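Local coordinates for 2OG-Fe dioxygenase family protein (Methylibium petroleiphilum, PDB 3PL0) that is uncharacterized but probably acts as an iron-dependent dioxygenase built on a cupin-type double-stranded beta-helix, at residues Phe172-Ile178 and Pro206-Leu212; Leu130-Arg135 and Leu211-Gln215. All coordinates share one frame. Residue numbers count along the deposited sequence, not the author numbering.

Interaction 1. Residues Phe172-Ile178 and Pro206-Leu212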
loop_
_atom_site.group_PDB
_atom_site.type_symbol
_atom_site.label_atom_id
_atom_site.label_comp_id
_atom_site.label_asym_id
_atom_site.label_seq_id
_atom_site.Cartn_x
_atom_site.Cartn_y
_atom_site.Cartn_z
ATOM N N PHE A 172 -10.574 -0.649 -1.799
ATOM C CA PHE A 172 -9.777 -0.725 -0.558
ATOM C C PHE A 172 -8.301 -0.729 -0.871
ATOM O O PHE A 172 -7.879 -1.210 -1.947
ATOM C CB PHE A 172 -10.118 -1.971 0.261
ATOM C CG PHE A 172 -11.529 -2.011 0.708
ATOM C CD1 PHE A 172 -11.922 -1.348 1.845
ATOM C CD2 PHE A 172 -12.494 -2.685 -0.040
ATOM C CE1 PHE A 172 -13.231 -1.361 2.248
ATOM C CE2 PHE A 172 -13.799 -2.694 0.354
ATOM C CZ PHE A 172 -14.180 -2.042 1.492
ATOM N N VAL A 173 -7.535 -0.110 0.045
ATOM C CA VAL A 173 -6.092 -0.095 -0.017
ATOM C C VAL A 173 -5.471 -0.594 1.277
ATOM O O VAL A 173 -5.997 -0.328 2.391
ATOM C CB VAL A 173 -5.580 1.299 -0.346
ATOM C CG1 VAL A 173 -4.040 1.288 -0.385
ATOM C CG2 VAL A 173 -6.171 1.774 -1.703
ATOM N N ALA A 174 -4.378 -1.351 1.141
ATOM C CA ALA A 174 -3.520 -1.667 2.279
ATOM C C ALA A 174 -2.163 -1.109 2.004
ATOM O O ALA A 174 -1.560 -1.409 0.973
ATOM C CB ALA A 174 -3.391 -3.164 2.499
ATOM N N VAL A 175 -1.673 -0.294 2.928
ATOM C CA VAL A 175 -0.278 0.153 2.917
ATOM C C VAL A 175 0.485 -0.634 3.988
ATOM O O VAL A 175 0.227 -0.482 5.191
ATOM C CB VAL A 175 -0.158 1.637 3.235
ATOM C CG1 VAL A 175 1.341 2.069 3.200
ATOM C CG2 VAL A 175 -0.991 2.482 2.245
ATOM N N VAL A 176 1.438 -1.451 3.562
ATOM C CA VAL A 176 2.195 -2.303 4.488
ATOM C C VAL A 176 3.532 -1.589 4.686
ATOM O O VAL A 176 4.201 -1.248 3.707
ATOM C CB VAL A 176 2.464 -3.696 3.920
ATOM C CG1 VAL A 176 3.251 -4.525 4.941
ATOM C CG2 VAL A 176 1.162 -4.358 3.518
ATOM N N PHE A 177 3.890 -1.302 5.937
ATOM C CA PHE A 177 5.201 -0.704 6.228
ATOM C C PHE A 177 6.223 -1.802 6.262
ATOM O O PHE A 177 6.071 -2.772 7.009
ATOM C CB PHE A 177 5.207 0.035 7.547
ATOM C CG PHE A 177 6.529 0.616 7.885
ATOM C CD1 PHE A 177 6.987 1.738 7.210
ATOM C CD2 PHE A 177 7.306 0.068 8.888
ATOM C CE1 PHE A 177 8.227 2.280 7.486
ATOM C CE2 PHE A 177 8.554 0.600 9.184
ATOM C CZ PHE A 177 9.021 1.707 8.474
ATOM N N ILE A 178 7.249 -1.686 5.419
ATOM C CA ILE A 178 8.218 -2.762 5.249
ATOM C C ILE A 178 9.490 -2.451 6.057
ATOM O O ILE A 178 10.007 -3.320 6.730
ATOM C CB ILE A 178 8.528 -2.945 3.803
ATOM C CG1 ILE A 178 7.239 -3.368 3.055
ATOM C CG2 ILE A 178 9.711 -3.894 3.563
ATOM C CD1 ILE A 178 6.760 -4.802 3.371
ATOM N N PRO A 206 8.171 -2.893 11.154
ATOM C CA PRO A 206 7.851 -3.634 9.955
ATOM C C PRO A 206 6.643 -4.521 10.112
ATOM O O PRO A 206 6.417 -5.074 11.180
ATOM C CB PRO A 206 9.100 -4.458 9.720
ATOM C CG PRO A 206 10.191 -3.597 10.240
ATOM C CD PRO A 206 9.617 -2.945 11.453
ATOM N N TRP A 207 5.863 -4.613 9.043
ATOM C CA TRP A 207 4.623 -5.379 8.979
ATOM C C TRP A 207 3.500 -4.726 9.768
ATOM O O TRP A 207 2.502 -5.379 10.051
ATOM C CB TRP A 207 4.843 -6.855 9.380
ATOM C CG TRP A 207 5.998 -7.372 8.657
ATOM C CD1 TRP A 207 7.199 -7.734 9.185
ATOM C CD2 TRP A 207 6.119 -7.496 7.261
ATOM N NE1 TRP A 207 8.049 -8.110 8.197
ATOM C CE2 TRP A 207 7.412 -7.974 7.001
ATOM C CE3 TRP A 207 5.241 -7.337 6.192
ATOM C CZ2 TRP A 207 7.850 -8.228 5.734
ATOM C CZ3 TRP A 207 5.683 -7.595 4.939
ATOM C CH2 TRP A 207 6.963 -8.029 4.708
ATOM N N THR A 208 3.638 -3.432 10.085
ATOM C CA THR A 208 2.491 -2.666 10.464
ATOM C C THR A 208 1.716 -2.386 9.171
ATOM O O THR A 208 2.318 -2.019 8.156
ATOM C CB THR A 208 2.847 -1.333 11.187
ATOM O OG1 THR A 208 3.704 -1.606 12.315
ATOM C CG2 THR A 208 1.535 -0.641 11.653
ATOM N N VAL A 209 0.397 -2.591 9.205
ATOM C CA VAL A 209 -0.467 -2.373 8.040
ATOM C C VAL A 209 -1.588 -1.341 8.242
ATOM O O VAL A 209 -2.338 -1.394 9.190
ATOM C CB VAL A 209 -1.031 -3.690 7.543
ATOM C CG1 VAL A 209 -1.752 -3.463 6.238
ATOM C CG2 VAL A 209 0.119 -4.683 7.382
ATOM N N LEU A 210 -1.692 -0.397 7.302
ATOM C CA LEU A 210 -2.768 0.557 7.286
ATOM C C LEU A 210 -3.785 0.070 6.272
ATOM O O LEU A 210 -3.471 -0.011 5.089
ATOM C CB LEU A 210 -2.250 1.942 6.875
ATOM C CG LEU A 210 -3.260 3.066 6.586
ATOM C CD1 LEU A 210 -4.071 3.348 7.834
ATOM C CD2 LEU A 210 -2.522 4.316 6.086
ATOM N N LEU A 211 -4.989 -0.198 6.744
ATOM C CA LEU A 211 -6.140 -0.566 5.921
ATOM C C LEU A 211 -6.982 0.673 5.673
ATOM O O LEU A 211 -7.251 1.431 6.626
ATOM C CB LEU A 211 -6.985 -1.650 6.600
ATOM C CG LEU A 211 -6.225 -2.959 6.957
ATOM C CD1 LEU A 211 -7.120 -4.021 7.593
ATOM C CD2 LEU A 211 -5.443 -3.541 5.714
ATOM N N LEU A 212 -7.365 0.911 4.413
ATOM C CA LEU A 212 -8.128 2.103 4.004
ATOM C C LEU A 212 -9.357 1.709 3.148
ATOM O O LEU A 212 -9.269 0.896 2.243
ATOM C CB LEU A 212 -7.264 3.034 3.128
ATOM C CG LEU A 212 -5.947 3.565 3.697
ATOM C CD1 LEU A 212 -5.061 4.138 2.573
ATOM C CD2 LEU A 212 -6.198 4.642 4.783
#
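Strands 172-178 and 209-212 run antiparallel at 169°, their axes 4.6 Å apart, as neighbours in the large sheet of the cupin double-stranded beta-helix. V173/L212 and V175/L210 are hydrogen-bonded pairs: V173 N to L212 O is 3.0 Å, L212 N to V173 O 2.7 Å, V175 N to L210 O 2.8 Å and L210 N to V175 O 2.9 Å. A174/L211 and V176/V209 are the non-hydrogen-bonded pairs between and beyond them, with CA atoms closing to 4.6 and 4.4 Å. Beyond V209 the regular pairing gives way to a G1-type beta bulge: F177 N donates to T208 O and F177 O accepts from W207 N, both at 2.8 Å, with W207 in the left-handed region (72/18). Side chains alternate. V173, V175, L210 and L212 share one face; A174, V176, V209 and L211 take the other, where helix 118-134 covers A174 and L211 through L127. A174 CB touches both V209 CG1 (4.1 Å) and L211 CD2 (3.8 Å). At the far end the W207 indole, whose NE1 hydrogen-bonds D44, lies against V176 CG1 at its CE3 (3.7 Å) and I178 CD1 at its CZ3 (3.4 Å).

Interaction 2. Residues Leu130-Arg135 and Leu211-Gln215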
loop_
_atom_site.group_PDB
_atom_site.type_symbol
_atom_site.label_atom_id
_atom_site.label_comp_id
_atom_site.label_asym_id
_atom_site.label_seq_id
_atom_site.Cartn_x
_atom_site.Cartn_y
_atom_site.Cartn_z
ATOM N N LEU A 130 -11.069 -9.992 4.331
ATOM C CA LEU A 130 -11.491 -8.936 5.277
ATOM C C LEU A 130 -12.270 -7.833 4.561
ATOM O O LEU A 130 -13.421 -7.510 4.923
ATOM C CB LEU A 130 -10.267 -8.391 5.968
ATOM C CG LEU A 130 -10.476 -7.317 7.055
ATOM C CD1 LEU A 130 -9.251 -7.192 7.952
ATOM C CD2 LEU A 130 -10.720 -5.968 6.409
ATOM N N PHE A 131 -11.675 -7.309 3.494
ATOM C CA PHE A 131 -12.309 -6.237 2.725
ATOM C C PHE A 131 -13.687 -6.640 2.134
ATOM O O PHE A 131 -14.615 -5.848 2.148
ATOM C CB PHE A 131 -11.375 -5.761 1.619
ATOM C CG PHE A 131 -10.162 -4.983 2.097
ATOM C CD1 PHE A 131 -10.251 -4.058 3.136
ATOM C CD2 PHE A 131 -8.967 -5.113 1.457
ATOM C CE1 PHE A 131 -9.165 -3.330 3.538
ATOM C CE2 PHE A 131 -7.879 -4.400 1.863
ATOM C CZ PHE A 131 -7.966 -3.495 2.894
ATOM N N ALA A 132 -13.821 -7.869 1.657
ATOM C CA ALA A 132 -15.113 -8.361 1.137
ATOM C C ALA A 132 -16.208 -8.420 2.187
ATOM O O ALA A 132 -17.392 -8.373 1.826
ATOM C CB ALA A 132 -14.947 -9.757 0.500
ATOM N N LYS A 133 -15.845 -8.526 3.467
ATOM C CA LYS A 133 -16.830 -8.463 4.542
ATOM C C LYS A 133 -17.415 -7.082 4.705
ATOM O O LYS A 133 -18.520 -6.968 5.209
ATOM C CB LYS A 133 -16.273 -8.930 5.888
ATOM C CG LYS A 133 -15.879 -10.393 5.956
ATOM C CD LYS A 133 -17.107 -11.322 6.062
ATOM N N LEU A 134 -16.729 -6.030 4.259
ATOM C CA LEU A 134 -17.287 -4.675 4.386
ATOM C C LEU A 134 -18.125 -4.345 3.186
ATOM O O LEU A 134 -19.216 -3.786 3.320
ATOM C CB LEU A 134 -16.203 -3.627 4.438
ATOM C CG LEU A 134 -15.610 -3.349 5.778
ATOM C CD1 LEU A 134 -14.262 -2.655 5.563
ATOM C CD2 LEU A 134 -16.593 -2.514 6.580
ATOM N N ARG A 135 -17.554 -4.612 2.010
ATOM C CA ARG A 135 -18.233 -4.384 0.743
ATOM C C ARG A 135 -17.877 -5.511 -0.224
ATOM O O ARG A 135 -16.815 -5.502 -0.841
ATOM C CB ARG A 135 -17.808 -3.031 0.166
ATOM C CG ARG A 135 -18.803 -2.359 -0.733
ATOM C CD ARG A 135 -18.612 -0.850 -0.711
ATOM N NE ARG A 135 -17.284 -0.443 -1.166
ATOM C CZ ARG A 135 -16.429 0.341 -0.490
ATOM N NH1 ARG A 135 -16.750 0.832 0.693
ATOM N NH2 ARG A 135 -15.241 0.668 -1.010
ATOM N N LEU A 211 -4.989 -0.198 6.744
ATOM C CA LEU A 211 -6.140 -0.566 5.921
ATOM C C LEU A 211 -6.982 0.673 5.673
ATOM O O LEU A 211 -7.251 1.431 6.626
ATOM C CB LEU A 211 -6.985 -1.650 6.600
ATOM C CG LEU A 211 -6.225 -2.959 6.957
ATOM C CD1 LEU A 211 -7.120 -4.021 7.593
ATOM C CD2 LEU A 211 -5.443 -3.541 5.714
ATOM N N LEU A 212 -7.365 0.911 4.413
ATOM C CA LEU A 212 -8.128 2.103 4.004
ATOM C C LEU A 212 -9.357 1.709 3.148
ATOM O O LEU A 212 -9.269 0.896 2.243
ATOM C CB LEU A 212 -7.264 3.034 3.128
ATOM C CG LEU A 212 -5.947 3.565 3.697
ATOM C CD1 LEU A 212 -5.061 4.138 2.573
ATOM C CD2 LEU A 212 -6.198 4.642 4.783
ATOM N N ASP A 213 -10.500 2.296 3.453
ATOM C CA ASP A 213 -11.661 2.250 2.571
ATOM C C ASP A 213 -11.495 3.441 1.666
ATOM O O ASP A 213 -11.737 4.621 2.029
ATOM C CB ASP A 213 -12.936 2.340 3.375
ATOM C CG ASP A 213 -14.185 2.365 2.515
ATOM O OD1 ASP A 213 -14.123 2.565 1.277
ATOM O OD2 ASP A 213 -15.251 2.207 3.120
ATOM N N ASP A 214 -11.084 3.134 0.458
ATOM C CA ASP A 214 -10.712 4.165 -0.502
ATOM C C ASP A 214 -11.866 5.065 -0.936
ATOM O O ASP A 214 -11.649 6.090 -1.562
ATOM C CB ASP A 214 -10.089 3.514 -1.729
ATOM C CG ASP A 214 -9.289 4.475 -2.536
ATOM O OD1 ASP A 214 -8.329 5.078 -1.972
ATOM O OD2 ASP A 214 -9.635 4.658 -3.721
ATOM N N GLN A 215 -13.093 4.675 -0.616
ATOM C CA GLN A 215 -14.267 5.526 -0.903
ATOM C C GLN A 215 -14.639 6.443 0.276
ATOM O O GLN A 215 -15.534 7.249 0.158
ATOM C CB GLN A 215 -15.473 4.642 -1.311
ATOM C CG GLN A 215 -15.205 3.857 -2.630
ATOM C CD GLN A 215 -16.395 3.004 -3.088
ATOM O OE1 GLN A 215 -17.454 2.980 -2.463
ATOM N NE2 GLN A 215 -16.203 2.292 -4.173
#
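The C-terminal end of helix 118-134 meets the end of strand 209-213 of the cupin beta-helix through an apolar patch and a salt bridge. Helix 130-134 and strand 211-213 run in roughly the same direction, at 27°, with axes 10.8 Å apart, so side chains span the gap. L130 (t, t) extends toward the strand and sets CD1 3.8 Å from L211 CD1. F131, with chi1 m, starts sideways but brings its ring to the strand, CZ lying 3.8 Å from L211 CD2; L211 (m, t) thus meets both helix residues with its two methyls. R135 follows the helix. Its chain is extended through chi1 and chi2 (both t), then bends at chi3 (p) to bring the guanidinium to D213, which reaches out with chi1 t. R135 NH1 lies 3.2 Å from D213 OD2 and NH2 3.2 Å from D213 OD1, a bidentate salt bridge at the guanidinium edge. D213 OD1 also accepts from Q215 N at 3.0 Å, an Asx turn that ties the carboxylate to the chain leaving the strand. Q215 (m, t) lays its amide over one guanidinium face, CD 3.3 Å from R135 NH2. Around this, helix 12-22 packs on L130 and L134 through L19, strand 24-27 flanks L211 through C25 and L27, and strand 172-181 contributes F172, which stacks on F131 and touches R135 and D213.

How the interactions relate
The two interactions share L211 and L212 of strand 209-213, and their centres lie about 13 Å apart. Along the chain helix 118-134 comes first, then strand 172-181, and both contacts close on the stretch 206-215. Interaction 1 joins neighbouring strands within the large antiparallel sheet; interaction 2 packs the C-terminal end of helix 118-134 against the last residues of strand 209-213 and the turn after it. F172 joins them directly: its CG lies 3.4 Å from F131 CD1, its CD1 3.7 Å from D213 CA and its CE1 3.7 Å from L134 CD1. The helix thus lies along strands 172-181 and 209-213, on the face that carries A174 and L211.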